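Local coordinates for protein pumilio homolog 23 (Arabidopsis thaliana, PDB 5WZJ) that recognises a specific 18S rRNA sequence through pumilio repeats that pack side by side into a right-handed superhelix, at residues L155-K160 and P167-A172; S106-L111 and S149-R154. One frame throughout, in Å; residues are numbered along the deposited sequence. Where two conformers were deposited one is given.

In the fold
Both interactions use helix 146-160: 106-111 packs on its front part in interaction 2, and the loop 167-172 folds back against its last turns in interaction 1. Their centres lie about 9 Å apart, and they touch. Tyr170 OH packs 3.5 Å from Arg154 CA, and Leu108 CD1 comes 3.7 Å from Leu155 N. They also converge on the same RNA base, C9 of chain B: interaction 2 supplies the Arg153 guanidinium, interaction 1 the carbonyl of Tyr170. Tyr170 O and Arg153 NH1 are modelled 2.4 Å apart, a probable hydrogen bond whose length is doubtful. G10 of chain B, the next nucleotide, rests on His150.

Interaction 1. Residues L155-K160 and P167-A172; sequences LLCLCK and PELYGA. With nucleotides of chain B.
With SG beside its backbone N and anti to the carbonyl carbon (chi1 -73°), Cys157 aims its sulfur at the loop 167-172, where Leu169 has the same first rotation and turns its CD1 branch back toward the helix. SG and Leu169 CD1 meet at 4.1 Å, an apolar contact. The second partner of the sulfur is the Tyr170 ring. SG lies 4.6 Å from the ring centroid and 34° off the normal, an oblique sulfur-aromatic contact displaced to the hydroxyl end, with Tyr170 OH 4.0 Å from SG. One thiol therefore touches two consecutive loop residues, and the buried surface is small, 112 Å² in all. Beyond the ring the backbone turns through a cis peptide between Tyr170 and Gly171, and Tyr170 O accepts a nearly straight hydrogen bond (3.2 Å) from N4 of C9 of chain B, the exocyclic amine of the cytosine. Putting an alanine at Tyr170 would probably leave Cys157 SG without its aromatic neighbour and the loop less firmly anchored, so that the carbonyl facing the cytosine could shift. The loop follows helix 146-160 at the end of the third pumilio repeat and leads on to helix 175-181. Val162 touches both Cys157 and Leu169, Leu169 also leans on Arg238 of helix 227-239, and Leu155 and Leu156 turn to helices 121-137, 202-213 and 227-239.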
ATOM      1  N   LEU A 155     -12.987   4.252  14.353  1.00 16.23           N
ATOM      2  CA  LEU A 155     -12.877   4.516  15.790  1.00 14.83           C
ATOM      3  C   LEU A 155     -11.511   4.117  16.341  1.00 18.28           C
ATOM      4  O   LEU A 155     -10.932   4.845  17.154  1.00 15.54           O
ATOM      5  CB  LEU A 155     -13.978   3.772  16.540  1.00 13.74           C
ATOM      6  CG  LEU A 155     -13.919   3.872  18.056  1.00 15.25           C
ATOM      7  CD1 LEU A 155     -14.098   5.334  18.502  1.00 15.77           C
ATOM      8  CD2 LEU A 155     -14.986   2.966  18.667  1.00 13.60           C
ATOM      9  N   LEU A 156     -11.006   2.939  15.949  1.00 13.84           N
ATOM     10  CA  LEU A 156      -9.657   2.539  16.337  1.00 15.79           C
ATOM     11  C   LEU A 156      -8.637   3.579  15.893  1.00 16.44           C
ATOM     12  O   LEU A 156      -7.754   3.963  16.665  1.00 14.97           O
ATOM     13  CB  LEU A 156      -9.317   1.168  15.734  1.00 11.32           C
ATOM     14  CG  LEU A 156     -10.032  -0.045  16.346  1.00 13.24           C
ATOM     15  CD1 LEU A 156     -10.028  -1.214  15.361  1.00 12.99           C
ATOM     16  CD2 LEU A 156      -9.375  -0.453  17.658  1.00 11.91           C
ATOM     17  N   CYS A 157      -8.738   4.037  14.637  1.00 16.36           N
ATOM     18  CA  CYS A 157      -7.800   5.040  14.131  1.00 18.12           C
ATOM     19  C   CYS A 157      -7.869   6.320  14.954  1.00 20.79           C
ATOM     20  O   CYS A 157      -6.835   6.905  15.297  1.00 22.22           O
ATOM     21  CB  CYS A 157      -8.083   5.343  12.653  1.00 13.00           C
ATOM     22  SG  CYS A 157      -7.590   4.048  11.497  1.00 17.16           S
ATOM     23  N   LEU A 158      -9.081   6.765  15.286  1.00 16.76           N
ATOM     24  CA  LEU A 158      -9.231   7.971  16.091  1.00 19.67           C
ATOM     25  C   LEU A 158      -8.587   7.811  17.469  1.00 24.47           C
ATOM     26  O   LEU A 158      -7.938   8.739  17.966  1.00 19.34           O
ATOM     27  CB  LEU A 158     -10.713   8.317  16.225  1.00 18.23           C
ATOM     28  CG  LEU A 158     -11.048   9.596  16.988  1.00 21.54           C
ATOM     29  CD1 LEU A 158     -10.228  10.743  16.442  1.00 19.33           C
ATOM     30  CD2 LEU A 158     -12.546   9.905  16.899  1.00 25.69           C
ATOM     31  N   CYS A 159      -8.765   6.647  18.111  1.00 18.70           N
ATOM     32  CA  CYS A 159      -8.148   6.420  19.419  1.00 16.42           C
ATOM     33  C   CYS A 159      -6.626   6.452  19.337  1.00 18.65           C
ATOM     34  O   CYS A 159      -5.956   6.847  20.298  1.00 22.14           O
ATOM     35  CB  CYS A 159      -8.605   5.080  20.010  1.00 13.03           C
ATOM     36  SG  CYS A 159     -10.349   5.009  20.504  1.00 18.45           S
ATOM     37  N   LYS A 160      -6.064   6.010  18.216  1.00 16.61           N
ATOM     38  CA  LYS A 160      -4.629   6.119  18.000  1.00 16.54           C
ATOM     39  C   LYS A 160      -4.227   7.566  17.764  1.00 25.14           C
ATOM     40  O   LYS A 160      -3.054   7.912  17.917  1.00 24.04           O
ATOM     41  CB  LYS A 160      -4.236   5.238  16.812  1.00 14.08           C
ATOM     42  CG  LYS A 160      -2.768   5.266  16.395  1.00 17.70           C
ATOM     43  CD  LYS A 160      -1.840   4.781  17.497  1.00 20.96           C
ATOM     44  CE  LYS A 160      -0.392   4.729  16.983  1.00 25.28           C
ATOM     45  NZ  LYS A 160       0.519   4.106  17.984  1.00 29.61           N
ATOM     46  N   PRO A 167      -5.568   4.397   3.021  1.00 61.58           N
ATOM     47  CA  PRO A 167      -6.018   3.110   2.465  1.00 61.64           C
ATOM     48  C   PRO A 167      -5.423   1.907   3.182  1.00 55.71           C
ATOM     49  O   PRO A 167      -6.128   0.942   3.496  1.00 47.26           O
ATOM     50  CB  PRO A 167      -5.537   3.167   1.006  1.00 66.68           C
ATOM     51  CG  PRO A 167      -5.247   4.631   0.717  1.00 68.19           C
ATOM     52  CD  PRO A 167      -5.448   5.431   1.979  1.00 65.27           C
ATOM     53  N   GLU A 168      -4.116   1.974   3.453  1.00 51.70           N
ATOM     54  CA  GLU A 168      -3.414   0.856   4.072  1.00 48.42           C
ATOM     55  C   GLU A 168      -3.978   0.535   5.457  1.00 45.84           C
ATOM     56  O   GLU A 168      -4.079  -0.636   5.837  1.00 36.42           O
ATOM     57  CB  GLU A 168      -1.922   1.174   4.145  1.00 58.92           C
ATOM     58  CG  GLU A 168      -1.055   0.039   4.653  1.00 69.41           C
ATOM     59  CD  GLU A 168       0.299   0.529   5.120  1.00 79.86           C
ATOM     60  OE1 GLU A 168       0.474   0.717   6.347  1.00 84.04           O
ATOM     61  OE2 GLU A 168       1.178   0.748   4.256  1.00 82.56           O
ATOM     62  N   LEU A 169      -4.370   1.561   6.223  1.00 40.95           N
ATOM     63  CA  LEU A 169      -4.925   1.327   7.551  1.00 42.71           C
ATOM     64  C   LEU A 169      -6.287   0.627   7.524  1.00 44.12           C
ATOM     65  O   LEU A 169      -6.660   0.017   8.534  1.00 42.04           O
ATOM     66  CB  LEU A 169      -5.034   2.649   8.319  1.00 36.78           C
ATOM     67  CG  LEU A 169      -3.738   3.197   8.926  1.00 36.20           C
ATOM     68  CD1 LEU A 169      -3.976   4.508   9.660  1.00 29.31           C
ATOM     69  CD2 LEU A 169      -3.129   2.170   9.862  1.00 38.69           C
ATOM     70  N   TYR A 170      -7.019   0.668   6.401  1.00 35.10           N
ATOM     71  CA  TYR A 170      -8.419   0.187   6.369  1.00 35.68           C
ATOM     72  C   TYR A 170      -8.876  -1.154   5.680  1.00 30.34           C
ATOM     73  O   TYR A 170     -10.075  -1.331   5.532  1.00 38.46           O
ATOM     74  CB  TYR A 170      -9.293   1.295   5.757  1.00 27.96           C
ATOM     75  CG  TYR A 170      -9.620   2.447   6.700  1.00 32.39           C
ATOM     76  CD1 TYR A 170      -8.772   3.548   6.814  1.00 28.88           C
ATOM     77  CD2 TYR A 170     -10.787   2.438   7.471  1.00 31.00           C
ATOM     78  CE1 TYR A 170      -9.072   4.610   7.675  1.00 32.30           C
ATOM     79  CE2 TYR A 170     -11.100   3.507   8.331  1.00 30.01           C
ATOM     80  CZ  TYR A 170     -10.237   4.580   8.421  1.00 30.94           C
ATOM     81  OH  TYR A 170     -10.530   5.625   9.263  1.00 36.30           O
ATOM     82  N   GLY A 171      -8.039  -2.077   5.204  1.00 43.32           N
ATOM     83  CA  GLY A 171      -6.682  -1.918   4.749  1.00 43.93           C
ATOM     84  C   GLY A 171      -6.687  -2.371   3.289  1.00 48.35           C
ATOM     85  O   GLY A 171      -6.786  -3.565   2.977  1.00 43.15           O
ATOM     86  N   ALA A 172      -6.631  -1.393   2.391  1.00 48.99           N
ATOM     87  CA  ALA A 172      -6.533  -1.631   0.962  1.00 47.89           C
ATOM     88  C   ALA A 172      -5.069  -1.773   0.551  1.00 54.72           C
ATOM     89  O   ALA A 172      -4.148  -1.507   1.328  1.00 55.48           O
ATOM     90  CB  ALA A 172      -7.199  -0.489   0.194  1.00 44.42           C
TER
ATOM     91  P     C B   9     -14.613  -6.691  -2.983  1.00 40.39           P
ATOM     92  OP1   C B   9     -15.716  -6.944  -3.944  1.00 40.21           O
ATOM     93  OP2   C B   9     -13.482  -5.811  -3.379  1.00 33.19           O
ATOM     94  O5'   C B   9     -15.214  -6.033  -1.654  1.00 34.78           O
ATOM     95  C5'   C B   9     -16.300  -6.614  -0.937  1.00 25.20           C
ATOM     96  C4'   C B   9     -16.648  -5.754   0.255  1.00 24.19           C
ATOM     97  O4'   C B   9     -15.550  -5.755   1.188  1.00 24.02           O
ATOM     98  C3'   C B   9     -16.927  -4.285  -0.067  1.00 23.32           C
ATOM     99  O3'   C B   9     -18.327  -4.084  -0.124  1.00 24.40           O
ATOM    100  C2'   C B   9     -16.273  -3.479   1.070  1.00 38.53           C
ATOM    101  O2'   C B   9     -17.251  -2.892   1.921  1.00 55.60           O
ATOM    102  C1'   C B   9     -15.471  -4.530   1.857  1.00 21.89           C
ATOM    103  N1    C B   9     -14.051  -4.167   2.041  1.00 20.16           N
ATOM    104  C2    C B   9     -13.752  -3.505   3.223  1.00 19.29           C
ATOM    105  O2    C B   9     -14.701  -3.290   4.003  1.00 19.11           O
ATOM    106  N3    C B   9     -12.468  -3.139   3.472  1.00 21.15           N
ATOM    107  C4    C B   9     -11.516  -3.406   2.578  1.00 19.19           C
ATOM    108  N4    C B   9     -10.265  -3.024   2.851  1.00 21.00           N
ATOM    109  C5    C B   9     -11.808  -4.090   1.351  1.00 20.72           C
ATOM    110  C6    C B   9     -13.079  -4.450   1.119  1.00 19.78           C
TER

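Interaction 2. Residues S106-L111 and S149-R154; sequences SALKSL and SHVLRR. With nucleotides of chain B.
Ser149 O is gripped twice by Arg153, whose backbone N and NE, the latter at 3.1 Å, reach it from opposite faces of the carbonyl plane. The bend in the arginine chain (chi3 -93°) brings NE back to this oxygen and turns the two terminal nitrogens toward C9 of chain B. NH1 donates to N3 and NH2 to O2 of that base, each bond 2.9 Å long and fairly straight, with the cytosine at the edge of the guanidinium. His150 is sandwiched: Arg153 NH2 sits over the centre of one ring face and C6 of G10 of chain B over the other, nearer the rim. On the neighbouring flank of the helix, Leu108 CB packs 3.7 Å from Arg154 CD, and Leu108 CD1 approaches Val151 O at 3.6 Å. Lys109 CE lies 3.4 Å above the centre of the Arg154 guanidinium, whose salt bridges to Glu105 and Asp165 probably offset the nearby lysine charge. Ser149, His150 and Arg153 sit where PUF helices read and stack on RNA bases, with Ser149 holding the arginine. Because N3 and O2 both accept from Arg153, the pairing is consistent with a preference for cytosine over uracil, whose N3 carries a hydrogen.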
ATOM      1  N   SER A 106     -19.413  10.026  10.433  1.00 13.85           N
ATOM      2  CA  SER A 106     -19.361  11.486  10.403  1.00 18.48           C
ATOM      3  C   SER A 106     -19.117  12.045  11.798  1.00 21.55           C
ATOM      4  O   SER A 106     -18.399  13.038  11.956  1.00 19.16           O
ATOM      5  CB  SER A 106     -20.653  12.067   9.806  1.00 14.15           C
ATOM      6  OG  SER A 106     -20.659  11.934   8.385  1.00 19.31           O
ATOM      7  N   ALA A 107     -19.690  11.412  12.825  1.00 18.49           N
ATOM      8  CA  ALA A 107     -19.410  11.854  14.190  1.00 21.17           C
ATOM      9  C   ALA A 107     -17.936  11.682  14.520  1.00 21.16           C
ATOM     10  O   ALA A 107     -17.325  12.564  15.136  1.00 17.53           O
ATOM     11  CB  ALA A 107     -20.272  11.095  15.199  1.00 15.34           C
ATOM     12  N   LEU A 108     -17.343  10.560  14.091  1.00 15.05           N
ATOM     13  CA  LEU A 108     -15.927  10.310  14.348  1.00 15.74           C
ATOM     14  C   LEU A 108     -15.034  11.276  13.571  1.00 18.81           C
ATOM     15  O   LEU A 108     -14.071  11.817  14.125  1.00 15.96           O
ATOM     16  CB  LEU A 108     -15.586   8.856  14.003  1.00 14.94           C
ATOM     17  CG  LEU A 108     -16.341   7.816  14.848  1.00 15.36           C
ATOM     18  CD1 LEU A 108     -15.996   6.373  14.414  1.00 14.23           C
ATOM     19  CD2 LEU A 108     -16.019   8.017  16.319  1.00 16.12           C
ATOM     20  N   LYS A 109     -15.332  11.495  12.284  1.00 19.85           N
ATOM     21  CA  LYS A 109     -14.556  12.443  11.489  1.00 21.03           C
ATOM     22  C   LYS A 109     -14.602  13.830  12.098  1.00 21.02           C
ATOM     23  O   LYS A 109     -13.598  14.550  12.099  1.00 24.65           O
ATOM     24  CB  LYS A 109     -15.092  12.509  10.056  1.00 21.37           C
ATOM     25  CG  LYS A 109     -14.885  11.272   9.222  1.00 17.51           C
ATOM     26  CD  LYS A 109     -15.424  11.530   7.813  1.00 24.40           C
ATOM     27  CE  LYS A 109     -15.295  10.307   6.924  1.00 27.10           C
ATOM     28  NZ  LYS A 109     -15.943  10.562   5.595  1.00 26.28           N
ATOM     29  N   SER A 110     -15.780  14.226  12.584  1.00 17.83           N
ATOM     30  CA  SER A 110     -15.957  15.531  13.208  1.00 22.94           C
ATOM     31  C   SER A 110     -15.145  15.653  14.498  1.00 27.46           C
ATOM     32  O   SER A 110     -14.520  16.689  14.747  1.00 25.75           O
ATOM     33  CB  SER A 110     -17.447  15.759  13.472  1.00 28.00           C
ATOM     34  OG  SER A 110     -17.727  17.071  13.941  1.00 27.73           O
ATOM     35  N   LEU A 111     -15.155  14.612  15.342  1.00 23.94           N
ATOM     36  CA  LEU A 111     -14.267  14.587  16.506  1.00 24.32           C
ATOM     37  C   LEU A 111     -12.815  14.729  16.090  1.00 18.30           C
ATOM     38  O   LEU A 111     -12.041  15.452  16.728  1.00 25.35           O
ATOM     39  CB  LEU A 111     -14.420  13.275  17.276  1.00 22.38           C
ATOM     40  CG  LEU A 111     -15.355  13.084  18.444  1.00 26.60           C
ATOM     41  CD1 LEU A 111     -15.106  11.676  19.009  1.00 22.32           C
ATOM     42  CD2 LEU A 111     -15.122  14.159  19.488  1.00 22.96           C
ATOM     43  N   SER A 149     -18.094  -2.809  10.915  0.58 13.30           N
ATOM     44  CA  SER A 149     -16.650  -2.997  10.789  0.58 11.71           C
ATOM     45  C   SER A 149     -15.956  -1.728  10.305  0.58 13.63           C
ATOM     46  O   SER A 149     -14.818  -1.456  10.702  0.58 12.59           O
ATOM     47  CB  SER A 149     -16.366  -4.171   9.841  0.58 12.13           C
ATOM     48  OG  SER A 149     -15.005  -4.221   9.430  0.58 16.63           O
ATOM     49  N   HIS A 150     -16.625  -0.937   9.457  1.00 15.53           N
ATOM     50  CA  HIS A 150     -16.053   0.338   9.012  1.00 15.77           C
ATOM     51  C   HIS A 150     -16.000   1.331  10.158  1.00 16.37           C
ATOM     52  O   HIS A 150     -14.999   2.035  10.341  1.00 14.51           O
ATOM     53  CB  HIS A 150     -16.877   0.931   7.858  1.00 16.58           C
ATOM     54  CG  HIS A 150     -16.778   0.156   6.586  1.00 16.57           C
ATOM     55  ND1 HIS A 150     -15.696   0.254   5.734  1.00 16.50           N
ATOM     56  CD2 HIS A 150     -17.620  -0.742   6.023  1.00 11.82           C
ATOM     57  CE1 HIS A 150     -15.877  -0.548   4.702  1.00 18.33           C
ATOM     58  NE2 HIS A 150     -17.034  -1.168   4.857  1.00 16.17           N
ATOM     59  N   VAL A 151     -17.099   1.428  10.914  1.00 17.19           N
ATOM     60  CA  VAL A 151     -17.159   2.320  12.065  1.00 17.17           C
ATOM     61  C   VAL A 151     -16.047   1.988  13.060  1.00 12.90           C
ATOM     62  O   VAL A 151     -15.381   2.884  13.594  1.00 13.27           O
ATOM     63  CB  VAL A 151     -18.557   2.243  12.709  1.00 17.76           C
ATOM     64  CG1 VAL A 151     -18.621   3.078  13.983  1.00 13.08           C
ATOM     65  CG2 VAL A 151     -19.644   2.703  11.700  1.00 13.55           C
ATOM     66  N   LEU A 152     -15.822   0.696  13.311  1.00 11.28           N
ATOM     67  CA  LEU A 152     -14.815   0.276  14.291  1.00 11.41           C
ATOM     68  C   LEU A 152     -13.402   0.611  13.824  1.00 14.37           C
ATOM     69  O   LEU A 152     -12.582   1.095  14.615  1.00 16.96           O
ATOM     70  CB  LEU A 152     -14.926  -1.230  14.557  1.00 11.97           C
ATOM     71  CG  LEU A 152     -16.024  -1.709  15.518  1.00 20.62           C
ATOM     72  CD1 LEU A 152     -16.087  -3.237  15.558  1.00 16.68           C
ATOM     73  CD2 LEU A 152     -15.772  -1.147  16.917  1.00 17.14           C
ATOM     74  N   ARG A 153     -13.106   0.369  12.548  1.00 13.35           N
ATOM     75  CA  ARG A 153     -11.821   0.770  11.977  1.00 14.88           C
ATOM     76  C   ARG A 153     -11.565   2.261  12.171  1.00 14.10           C
ATOM     77  O   ARG A 153     -10.486   2.665  12.620  1.00 18.08           O
ATOM     78  CB  ARG A 153     -11.775   0.397  10.490  1.00 10.98           C
ATOM     79  CG  ARG A 153     -11.498  -1.105  10.281  1.00 18.56           C
ATOM     80  CD  ARG A 153     -11.542  -1.505   8.809  1.00 18.37           C
ATOM     81  NE  ARG A 153     -12.868  -1.965   8.411  1.00 20.82           N
ATOM     82  CZ  ARG A 153     -13.191  -2.264   7.156  1.00 16.35           C
ATOM     83  NH1 ARG A 153     -12.286  -2.126   6.190  1.00 13.61           N
ATOM     84  NH2 ARG A 153     -14.408  -2.690   6.867  1.00 14.95           N
ATOM     85  N   ARG A 154     -12.545   3.100  11.820  1.00 14.68           N
ATOM     86  CA  ARG A 154     -12.373   4.540  12.007  1.00 12.14           C
ATOM     87  C   ARG A 154     -12.190   4.877  13.480  1.00 11.95           C
ATOM     88  O   ARG A 154     -11.301   5.661  13.840  1.00 14.30           O
ATOM     89  CB  ARG A 154     -13.559   5.312  11.415  1.00 14.75           C
ATOM     90  CG  ARG A 154     -13.406   6.846  11.530  1.00 12.48           C
ATOM     91  CD  ARG A 154     -14.460   7.606  10.696  1.00 12.02           C
ATOM     92  NE  ARG A 154     -14.436   7.229   9.286  1.00 14.81           N
ATOM     93  CZ  ARG A 154     -13.557   7.700   8.404  1.00 21.08           C
ATOM     94  NH1 ARG A 154     -12.628   8.560   8.789  1.00 19.65           N
ATOM     95  NH2 ARG A 154     -13.591   7.295   7.144  1.00 22.63           N
TER
ATOM     96  P     G B  10     -18.999  -2.982  -1.077  1.00 29.98           P
ATOM     97  OP1   G B  10     -19.777  -3.736  -2.077  1.00 32.79           O
ATOM     98  OP2   G B  10     -18.017  -1.954  -1.469  1.00 30.75           O
ATOM     99  O5'   G B  10     -20.012  -2.235  -0.097  1.00 32.45           O
ATOM    100  C5'   G B  10     -21.011  -2.936   0.633  1.00 22.20           C
ATOM    101  C4'   G B  10     -21.845  -1.976   1.451  1.00 24.07           C
ATOM    102  O4'   G B  10     -20.985  -1.360   2.450  1.00 16.81           O
ATOM    103  C3'   G B  10     -22.472  -0.822   0.656  1.00 23.44           C
ATOM    104  O3'   G B  10     -23.723  -0.437   1.230  1.00 28.91           O
ATOM    105  C2'   G B  10     -21.480   0.306   0.876  1.00 23.16           C
ATOM    106  O2'   G B  10     -22.015   1.603   0.731  1.00 28.64           O
ATOM    107  C1'   G B  10     -21.037   0.043   2.316  1.00 15.39           C
ATOM    108  N9    G B  10     -19.735   0.643   2.598  1.00 20.27           N
ATOM    109  C8    G B  10     -18.640   0.625   1.751  1.00 19.71           C
ATOM    110  N7    G B  10     -17.644   1.320   2.222  1.00 18.63           N
ATOM    111  C5    G B  10     -18.111   1.838   3.426  1.00 20.00           C
ATOM    112  C6    G B  10     -17.461   2.658   4.382  1.00 21.45           C
ATOM    113  O6    G B  10     -16.317   3.103   4.339  1.00 18.77           O
ATOM    114  N1    G B  10     -18.283   2.949   5.465  1.00 17.56           N
ATOM    115  C2    G B  10     -19.571   2.499   5.622  1.00 18.41           C
ATOM    116  N2    G B  10     -20.210   2.878   6.747  1.00 17.68           N
ATOM    117  N3    G B  10     -20.182   1.732   4.735  1.00 17.14           N
ATOM    118  C4    G B  10     -19.405   1.445   3.671  1.00 17.11           C
ATOM    119  P     C B   9     -14.613  -6.691  -2.983  1.00 40.39           P
ATOM    120  OP1   C B   9     -15.716  -6.944  -3.944  1.00 40.21           O
ATOM    121  OP2   C B   9     -13.482  -5.811  -3.379  1.00 33.19           O
ATOM    122  O5'   C B   9     -15.214  -6.033  -1.654  1.00 34.78           O
ATOM    123  C5'   C B   9     -16.300  -6.614  -0.937  1.00 25.20           C
ATOM    124  C4'   C B   9     -16.648  -5.754   0.255  1.00 24.19           C
ATOM    125  O4'   C B   9     -15.550  -5.755   1.188  1.00 24.02           O
ATOM    126  C3'   C B   9     -16.927  -4.285  -0.067  1.00 23.32           C
ATOM    127  O3'   C B   9     -18.327  -4.084  -0.124  1.00 24.40           O
ATOM    128  C2'   C B   9     -16.273  -3.479   1.070  1.00 38.53           C
ATOM    129  O2'   C B   9     -17.251  -2.892   1.921  1.00 55.60           O
ATOM    130  C1'   C B   9     -15.471  -4.530   1.857  1.00 21.89           C
ATOM    131  N1    C B   9     -14.051  -4.167   2.041  1.00 20.16           N
ATOM    132  C2    C B   9     -13.752  -3.505   3.223  1.00 19.29           C
ATOM    133  O2    C B   9     -14.701  -3.290   4.003  1.00 19.11           O
ATOM    134  N3    C B   9     -12.468  -3.139   3.472  1.00 21.15           N
ATOM    135  C4    C B   9     -11.516  -3.406   2.578  1.00 19.19           C
ATOM    136  N4    C B   9     -10.265  -3.024   2.851  1.00 21.00           N
ATOM    137  C5    C B   9     -11.808  -4.090   1.351  1.00 20.72           C
ATOM    138  C6    C B   9     -13.079  -4.450   1.119  1.00 19.78           C
TER